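Local coordinates for protein DMATS type aromatic prenyltransferase (Streptomyces coelicolor, PDB 6ZS0) that catalyses the prenylation of tryptophan at C-5 of the indole, probably with dimethylallyl diphosphate as the donor of the five-carbon group, at residues G247-R252 / L273-R278; T113-E118 / L191-G196; A21-A26 / L140-V145. All coordinates share one frame; numbering follows the deposited sequence.

Contact 1 (G247-R252 / L273-R278); sequences GGLDGR and LYIPVR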
loop_
_atom_site.group_PDB
_atom_site.type_symbol
_atom_site.label_atom_id
_atom_site.label_comp_id
_atom_site.label_asym_id
_atom_site.label_seq_id
_atom_site.Cartn_x
_atom_site.Cartn_y
_atom_site.Cartn_z
ATOM N N GLY A 247 -12.843 -22.515 -6.088
ATOM C CA GLY A 247 -12.650 -22.230 -7.527
ATOM C C GLY A 247 -11.778 -21.012 -7.739
ATOM O O GLY A 247 -11.612 -20.572 -8.898
ATOM N N GLY A 248 -11.260 -20.463 -6.652
ATOM C CA GLY A 248 -10.457 -19.242 -6.678
ATOM C C GLY A 248 -11.117 -18.177 -5.837
ATOM O O GLY A 248 -12.359 -18.183 -5.704
ATOM N N LEU A 249 -10.325 -17.304 -5.268
ATOM C CA LEU A 249 -10.837 -16.165 -4.484
ATOM C C LEU A 249 -11.904 -15.467 -5.312
ATOM O O LEU A 249 -11.667 -15.204 -6.499
ATOM C CB LEU A 249 -9.681 -15.225 -4.158
ATOM C CG LEU A 249 -8.620 -15.806 -3.243
ATOM C CD1 LEU A 249 -7.580 -14.766 -2.908
ATOM C CD2 LEU A 249 -9.224 -16.398 -1.976
ATOM N N ASP A 250 -13.045 -15.158 -4.709
ATOM C CA ASP A 250 -14.213 -14.680 -5.468
ATOM C C ASP A 250 -14.582 -13.236 -5.132
ATOM O O ASP A 250 -15.573 -12.800 -5.653
ATOM C CB ASP A 250 -15.398 -15.601 -5.247
ATOM C CG ASP A 250 -15.747 -15.841 -3.791
ATOM O OD1 ASP A 250 -16.688 -16.646 -3.579
ATOM O OD2 ASP A 250 -15.164 -15.207 -2.918
ATOM N N GLY A 251 -13.741 -12.519 -4.405
ATOM C CA GLY A 251 -13.923 -11.071 -4.187
ATOM C C GLY A 251 -13.037 -10.272 -5.135
ATOM O O GLY A 251 -12.822 -10.695 -6.289
ATOM N N ARG A 252 -12.596 -9.104 -4.715
ATOM C CA ARG A 252 -11.720 -8.310 -5.591
ATOM C C ARG A 252 -10.410 -9.076 -5.761
ATOM O O ARG A 252 -10.077 -9.945 -4.964
ATOM C CB ARG A 252 -11.484 -6.929 -4.986
ATOM C CG ARG A 252 -10.399 -6.897 -3.933
ATOM C CD ARG A 252 -10.313 -5.540 -3.253
ATOM N NE ARG A 252 -11.498 -5.342 -2.439
ATOM C CZ ARG A 252 -11.862 -4.189 -1.884
ATOM N NH1 ARG A 252 -12.955 -4.137 -1.130
ATOM N NH2 ARG A 252 -11.123 -3.105 -2.071
ATOM N N LEU A 273 2.722 -11.493 -1.676
ATOM C CA LEU A 273 1.309 -11.802 -2.003
ATOM C C LEU A 273 0.361 -11.008 -1.112
ATOM O O LEU A 273 0.536 -11.036 0.110
ATOM C CB LEU A 273 1.049 -13.297 -1.834
ATOM C CG LEU A 273 -0.363 -13.751 -2.202
ATOM C CD1 LEU A 273 -0.614 -13.614 -3.682
ATOM C CD2 LEU A 273 -0.591 -15.198 -1.789
ATOM N N TYR A 274 -0.574 -10.287 -1.737
ATOM C CA TYR A 274 -1.578 -9.415 -1.078
ATOM C C TYR A 274 -2.958 -10.065 -1.222
ATOM O O TYR A 274 -3.399 -10.362 -2.366
ATOM C CB TYR A 274 -1.617 -8.028 -1.724
ATOM C CG TYR A 274 -0.304 -7.276 -1.738
ATOM C CD1 TYR A 274 -0.007 -6.310 -0.779
ATOM C CD2 TYR A 274 0.636 -7.521 -2.724
ATOM C CE1 TYR A 274 1.213 -5.632 -0.793
ATOM C CE2 TYR A 274 1.836 -6.829 -2.772
ATOM C CZ TYR A 274 2.143 -5.907 -1.793
ATOM O OH TYR A 274 3.353 -5.257 -1.819
ATOM N N ILE A 275 -3.622 -10.302 -0.103
ATOM C CA ILE A 275 -5.010 -10.818 -0.074
ATOM C C ILE A 275 -5.932 -9.729 0.478
ATOM O O ILE A 275 -5.739 -9.268 1.598
ATOM C CB ILE A 275 -5.084 -12.111 0.761
ATOM C CG1 ILE A 275 -4.120 -13.201 0.273
ATOM C CG2 ILE A 275 -6.512 -12.609 0.821
ATOM C CD1 ILE A 275 -4.313 -13.634 -1.108
ATOM N N PRO A 276 -6.986 -9.342 -0.271
ATOM C CA PRO A 276 -7.967 -8.351 0.194
ATOM C C PRO A 276 -8.926 -8.967 1.229
ATOM O O PRO A 276 -10.111 -9.195 0.946
ATOM C CB PRO A 276 -8.654 -7.929 -1.104
ATOM C CG PRO A 276 -8.587 -9.147 -1.963
ATOM C CD PRO A 276 -7.256 -9.792 -1.640
ATOM N N VAL A 277 -8.400 -9.144 2.438
ATOM C CA VAL A 277 -9.097 -9.904 3.520
ATOM C C VAL A 277 -10.460 -9.264 3.818
ATOM O O VAL A 277 -11.369 -9.993 4.205
ATOM C CB VAL A 277 -8.222 -9.996 4.779
ATOM C CG1 VAL A 277 -7.909 -8.662 5.364
ATOM C CG2 VAL A 277 -8.848 -10.884 5.848
ATOM N N ARG A 278 -10.626 -7.950 3.602
ATOM C CA ARG A 278 -11.906 -7.268 3.929
ATOM C C ARG A 278 -13.053 -7.868 3.141
ATOM O O ARG A 278 -14.206 -7.681 3.547
ATOM C CB ARG A 278 -11.852 -5.744 3.726
ATOM C CG ARG A 278 -11.599 -5.260 2.305
ATOM C CD ARG A 278 -11.806 -3.757 2.248
ATOM N NE ARG A 278 -13.223 -3.495 2.458
ATOM C CZ ARG A 278 -13.768 -2.333 2.866
ATOM N NH1 ARG A 278 -15.069 -2.263 3.036
ATOM N NH2 ARG A 278 -13.030 -1.280 3.089
#
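Arg252 lies along Pro276, and the tight part of the contact is here. Arg252 CG sits 3.5 Å from Pro276 CB, and Arg252 CD 3.6 Å from the same CB. The backbone joins in, with Arg252 O 3.4 Å from Pro276 CG, so the proline ring meets both the main chain and the aliphatic stem of the arginine. The stem runs antiparallel to the ring atoms it passes. Tyr326 of strand 324-332 touches both. Deeper in, Leu249 CD1 meets Ile275 CD1 at 3.9 Å, the two side chains nearly perpendicular; Phe235 and Phe236 of helix 229-240 pack on Ile275 and Leu249 respectively. The setting is the ABBA barrel, a closed antiparallel sheet with helices outside it: residues 247-252 belong to the loop between helix 229-240 and strand 254-260, while residues 273-278 carry the end of strand 270-275 and the turn after it. Pro276 centres an inverse gamma turn, supported by a weak bond from Val277 N to Ile275 O (2.8 Å), which takes the chain out of the strand. The outer side is polar and more open to solvent, both arginines being partly exposed. A bend at chi3 (69°) turns the head of Arg252 toward Arg278, whose CG lies over one guanidinium face and whose CD is 3.6 Å from Arg252 NH1. The two guanidinium planes are 26° apart. Asp279 is salt-bridged to Arg252 NH1 and Asp59 to NH2, and Asp59 also reaches Arg278 in a long, weak ion pair; these carboxylates probably offset the charge of the neighbouring arginines.

Contact 2 (T113-E118 / L191-G196); sequences TDALDE and LALDLG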
loop_
_atom_site.group_PDB
_atom_site.type_symbol
_atom_site.label_atom_id
_atom_site.label_comp_id
_atom_site.label_asym_id
_atom_site.label_seq_id
_atom_site.Cartn_x
_atom_site.Cartn_y
_atom_site.Cartn_z
ATOM N N THR A 113 16.377 11.057 -7.531
ATOM C CA THR A 113 15.119 10.921 -8.316
ATOM C C THR A 113 15.428 10.593 -9.781
ATOM O O THR A 113 14.507 10.659 -10.577
ATOM C CB THR A 113 14.271 12.194 -8.224
ATOM O OG1 THR A 113 15.078 13.284 -8.680
ATOM C CG2 THR A 113 13.756 12.455 -6.822
ATOM N N ASP A 114 16.676 10.265 -10.113
ATOM C CA ASP A 114 17.092 9.924 -11.503
ATOM C C ASP A 114 16.253 8.749 -12.016
ATOM O O ASP A 114 15.856 8.790 -13.168
ATOM C CB ASP A 114 18.579 9.573 -11.612
ATOM C CG ASP A 114 19.518 10.762 -11.509
ATOM O OD1 ASP A 114 19.026 11.929 -11.507
ATOM O OD2 ASP A 114 20.740 10.525 -11.448
ATOM N N ALA A 115 15.988 7.744 -11.187
ATOM C CA ALA A 115 15.230 6.538 -11.590
ATOM C C ALA A 115 13.774 6.928 -11.899
ATOM O O ALA A 115 13.214 6.449 -12.893
ATOM C CB ALA A 115 15.321 5.490 -10.515
ATOM N N LEU A 116 13.186 7.803 -11.108
ATOM C CA LEU A 116 11.814 8.292 -11.376
ATOM C C LEU A 116 11.827 9.089 -12.684
ATOM O O LEU A 116 10.971 8.880 -13.492
ATOM C CB LEU A 116 11.345 9.142 -10.192
ATOM C CG LEU A 116 9.962 9.742 -10.328
ATOM C CD1 LEU A 116 8.915 8.674 -10.622
ATOM C CD2 LEU A 116 9.602 10.547 -9.090
ATOM N N ASP A 117 12.799 9.986 -12.851
ATOM C CA ASP A 117 12.887 10.873 -14.037
ATOM C C ASP A 117 12.961 10.053 -15.319
ATOM O O ASP A 117 12.341 10.456 -16.299
ATOM C CB ASP A 117 14.080 11.810 -13.906
ATOM C CG ASP A 117 13.859 12.932 -12.912
ATOM O OD1 ASP A 117 12.685 13.189 -12.541
ATOM O OD2 ASP A 117 14.857 13.562 -12.535
ATOM N N GLU A 118 13.670 8.932 -15.282
ATOM C CA GLU A 118 13.809 7.971 -16.400
ATOM C C GLU A 118 12.440 7.461 -16.865
ATOM O O GLU A 118 12.377 7.022 -18.016
ATOM C CB GLU A 118 14.680 6.779 -15.994
ATOM C CG GLU A 118 16.136 7.101 -15.927
ATOM C CD GLU A 118 16.819 7.223 -17.281
ATOM O OE1 GLU A 118 16.167 6.888 -18.329
ATOM O OE2 GLU A 118 17.985 7.648 -17.293
ATOM N N LEU A 191 3.459 0.050 -11.052
ATOM C CA LEU A 191 4.912 -0.078 -10.959
ATOM C C LEU A 191 5.395 0.909 -9.909
ATOM O O LEU A 191 4.942 2.094 -9.929
ATOM C CB LEU A 191 5.539 0.201 -12.315
ATOM C CG LEU A 191 7.041 -0.036 -12.386
ATOM C CD1 LEU A 191 7.389 -0.642 -13.735
ATOM C CD2 LEU A 191 7.808 1.246 -12.152
ATOM N N ALA A 192 6.245 0.455 -9.008
ATOM C CA ALA A 192 6.716 1.296 -7.901
ATOM C C ALA A 192 8.252 1.359 -7.878
ATOM O O ALA A 192 8.922 0.417 -8.314
ATOM C CB ALA A 192 6.165 0.809 -6.609
ATOM N N LEU A 193 8.758 2.480 -7.418
ATOM C CA LEU A 193 10.213 2.705 -7.204
ATOM C C LEU A 193 10.444 3.049 -5.746
ATOM O O LEU A 193 9.820 3.953 -5.266
ATOM C CB LEU A 193 10.701 3.858 -8.088
ATOM C CG LEU A 193 10.797 3.574 -9.573
ATOM C CD1 LEU A 193 11.304 4.821 -10.309
ATOM C CD2 LEU A 193 11.729 2.393 -9.825
ATOM N N ASP A 194 11.378 2.365 -5.101
ATOM C CA ASP A 194 11.874 2.719 -3.756
ATOM C C ASP A 194 12.988 3.758 -3.928
ATOM O O ASP A 194 13.984 3.390 -4.515
ATOM C CB ASP A 194 12.402 1.475 -3.046
ATOM C CG ASP A 194 11.557 1.048 -1.882
ATOM O OD1 ASP A 194 11.497 1.813 -0.898
ATOM O OD2 ASP A 194 10.959 -0.027 -1.974
ATOM N N LEU A 195 12.785 5.009 -3.500
ATOM C CA LEU A 195 13.780 6.123 -3.656
ATOM C C LEU A 195 14.512 6.409 -2.329
ATOM O O LEU A 195 13.870 6.474 -1.255
ATOM C CB LEU A 195 13.071 7.385 -4.156
ATOM C CG LEU A 195 12.208 7.228 -5.404
ATOM C CD1 LEU A 195 11.511 8.534 -5.725
ATOM C CD2 LEU A 195 13.031 6.756 -6.583
ATOM N N GLY A 196 15.823 6.592 -2.405
ATOM C CA GLY A 196 16.674 6.898 -1.241
ATOM C C GLY A 196 18.001 7.468 -1.687
ATOM O O GLY A 196 18.050 8.093 -2.762
#
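The flat group of this contact is the peptide linking Ala115 to Leu116, and Leu193 puts a methyl over one of its faces. Leu193 CD1 is equally far, 3.6 Å, from Ala115 O and from Leu116 N, and it stands above the peptide plane. Two beta carbons flank that methyl, Ala115 CB at 4.1 Å and Leu116 CB at 4.3 Å from Leu193 CD1. The torsions account for the reach: with CG anti to the carbonyl carbon (chi1 -72°) and an extended chi2 of 180°, Leu193 sends CD1 straight from the strand to the short helix 114-117. Farther along the strand, Leu195 CD1 approaches Leu116 CD2 more loosely, at 4.4 Å. Leu193 and Leu195 both point toward the helix, as alternate residues on one side of strand 191-195 should, and they mark the helix-covered exterior of the ABBA barrel. Leu173 of helix 162-175 touches Ala115 and Leu193, while Leu99 and Val102 of helix 91-109 touch Leu116, extending the apolar layer. Methyl groups against a helix peptide and alkyl side chains give no directional bond, which suggests that close fit and burial from water hold the two together here.

Contact 3 (A21-A26 / L140-V145); sequences AGLSRA and LRPGGV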
loop_
_atom_site.group_PDB
_atom_site.type_symbol
_atom_site.label_atom_id
_atom_site.label_comp_id
_atom_site.label_asym_id
_atom_site.label_seq_id
_atom_site.Cartn_x
_atom_site.Cartn_y
_atom_site.Cartn_z
ATOM N N ALA A 21 3.514 1.980 17.189
ATOM C CA ALA A 21 4.664 1.403 16.455
ATOM C C ALA A 21 5.996 1.722 17.162
ATOM O O ALA A 21 7.050 1.291 16.651
ATOM C CB ALA A 21 4.662 1.894 15.027
ATOM N N GLY A 22 5.953 2.462 18.267
ATOM C CA GLY A 22 7.130 2.788 19.097
ATOM C C GLY A 22 7.904 4.021 18.639
ATOM O O GLY A 22 9.001 4.248 19.188
ATOM N N LEU A 23 7.381 4.820 17.713
ATOM C CA LEU A 23 8.065 6.072 17.288
ATOM C C LEU A 23 8.037 7.090 18.431
ATOM O O LEU A 23 7.047 7.138 19.163
ATOM C CB LEU A 23 7.395 6.646 16.034
ATOM C CG LEU A 23 7.535 5.797 14.774
ATOM C CD1 LEU A 23 6.814 6.462 13.605
ATOM C CD2 LEU A 23 9.000 5.565 14.426
ATOM N N SER A 24 9.084 7.902 18.530
ATOM C CA SER A 24 9.215 9.010 19.513
ATOM C C SER A 24 8.192 10.111 19.218
ATOM O O SER A 24 7.776 10.252 18.066
ATOM C CB SER A 24 10.610 9.562 19.504
ATOM O OG SER A 24 10.848 10.292 18.313
ATOM N N ARG A 25 7.814 10.883 20.229
ATOM C CA ARG A 25 6.983 12.093 20.049
ATOM C C ARG A 25 7.592 12.950 18.928
ATOM O O ARG A 25 6.815 13.445 18.079
ATOM C CB ARG A 25 6.880 12.867 21.366
ATOM N N ALA A 26 8.926 13.089 18.899
ATOM C CA ALA A 26 9.663 13.966 17.946
ATOM C C ALA A 26 9.429 13.471 16.509
ATOM O O ALA A 26 8.982 14.259 15.685
ATOM C CB ALA A 26 11.129 14.004 18.287
ATOM N N LEU A 140 7.952 5.309 7.891
ATOM C CA LEU A 140 8.123 6.235 9.031
ATOM C C LEU A 140 9.253 5.711 9.924
ATOM O O LEU A 140 8.967 5.127 10.956
ATOM C CB LEU A 140 6.790 6.330 9.739
ATOM C CG LEU A 140 5.667 6.910 8.881
ATOM C CD1 LEU A 140 4.563 7.438 9.758
ATOM C CD2 LEU A 140 6.174 7.998 7.932
ATOM N N ARG A 141 10.477 5.890 9.462
ATOM C CA ARG A 141 11.704 5.346 10.099
ATOM C C ARG A 141 12.069 6.191 11.303
ATOM O O ARG A 141 11.979 7.404 11.259
ATOM C CB ARG A 141 12.889 5.365 9.138
ATOM C CG ARG A 141 12.648 4.603 7.856
ATOM C CD ARG A 141 13.916 4.028 7.308
ATOM N NE ARG A 141 14.474 4.797 6.211
ATOM C CZ ARG A 141 14.569 4.363 4.946
ATOM N NH1 ARG A 141 14.121 3.165 4.605
ATOM N NH2 ARG A 141 15.114 5.135 4.020
ATOM N N PRO A 142 12.571 5.579 12.391
ATOM C CA PRO A 142 13.152 6.366 13.463
ATOM C C PRO A 142 14.223 7.316 12.917
ATOM O O PRO A 142 14.984 6.923 12.047
ATOM C CB PRO A 142 13.761 5.315 14.411
ATOM C CG PRO A 142 12.995 4.054 14.113
ATOM C CD PRO A 142 12.639 4.135 12.638
ATOM N N GLY A 143 14.254 8.538 13.437
ATOM C CA GLY A 143 15.248 9.549 13.067
ATOM C C GLY A 143 14.661 10.626 12.200
ATOM O O GLY A 143 15.369 11.610 11.953
ATOM N N GLY A 144 13.434 10.413 11.693
ATOM C CA GLY A 144 12.646 11.436 10.985
ATOM C C GLY A 144 12.963 11.528 9.500
ATOM O O GLY A 144 12.350 12.378 8.843
ATOM N N VAL A 145 13.900 10.730 8.981
ATOM C CA VAL A 145 14.189 10.673 7.515
ATOM C C VAL A 145 13.494 9.434 6.973
ATOM O O VAL A 145 13.924 8.314 7.255
ATOM C CB VAL A 145 15.695 10.664 7.193
ATOM C CG1 VAL A 145 15.945 10.647 5.689
ATOM C CG2 VAL A 145 16.411 11.848 7.815
#
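The carbonyl O of Leu140 is the polar atom at the centre of this contact, and three carbons of Leu23 gather round it: CD2 at 3.5 Å, CD1 at 3.7 Å and CG at 4.1 Å from that oxygen. These are van der Waals contacts, placing the fork of the leucine against a backbone group. In the ABBA barrel, residues 140-145 form the loop between antiparallel strands 135-139 and 147-152, with a type II turn from Arg141 to Gly144, while residues 21-26 join helix 6-20 to helix 25-39. The linker has clear signatures at both ends. Gly22, with phi at 86°, closes the first helix in a Schellman motif, and Ser24 N-caps the next through OG to Asp27 N. Leu23 stands between them, its CG anti to the carbonyl carbon (chi1 -67°), which brings the branched end nearer the loop than its stem. Leu23 CD1 also meets Leu140 CB at 3.9 Å. An alanine in place of Leu23 would lack the methyl fork and would probably leave a gap beside Leu140, its carbonyl and CB losing their apolar cover from the helix linker. Helix 25-39 also reaches this loop through hydrogen bonds, between Asp27 OD1 and Gly143 N and between Tyr31 OH and Arg141 O. Toward the exposed Pro142 the approach is longer, Leu23 CD2 lying 4.1 Å from Pro142 N and 4.3 Å from Pro142 CG.

Contacts 1 and 2 are mostly buried and reach the same barrel sheet, on opposite sides of the chain's centre with their own centres 29 Å apart. Contact 3 is only partly buried and joins a helix linker to a loop between strands. Contacts 2 and 3 alternate along the chain, and strand 147-152, entered from the loop of contact 3, neighbours strand 191-195 of contact 2; their nearest atoms are about 6 Å apart. The chemistry follows position: contact 2 joins apolar side chains, one methyl lying on a peptide; contact 1 adds two partly exposed arginines, Arg252 salt-bridged to aspartates; contact 3 sets one leucine against backbone, Leu140 and Pro142, with hydrogen bonds from the adjoining helix.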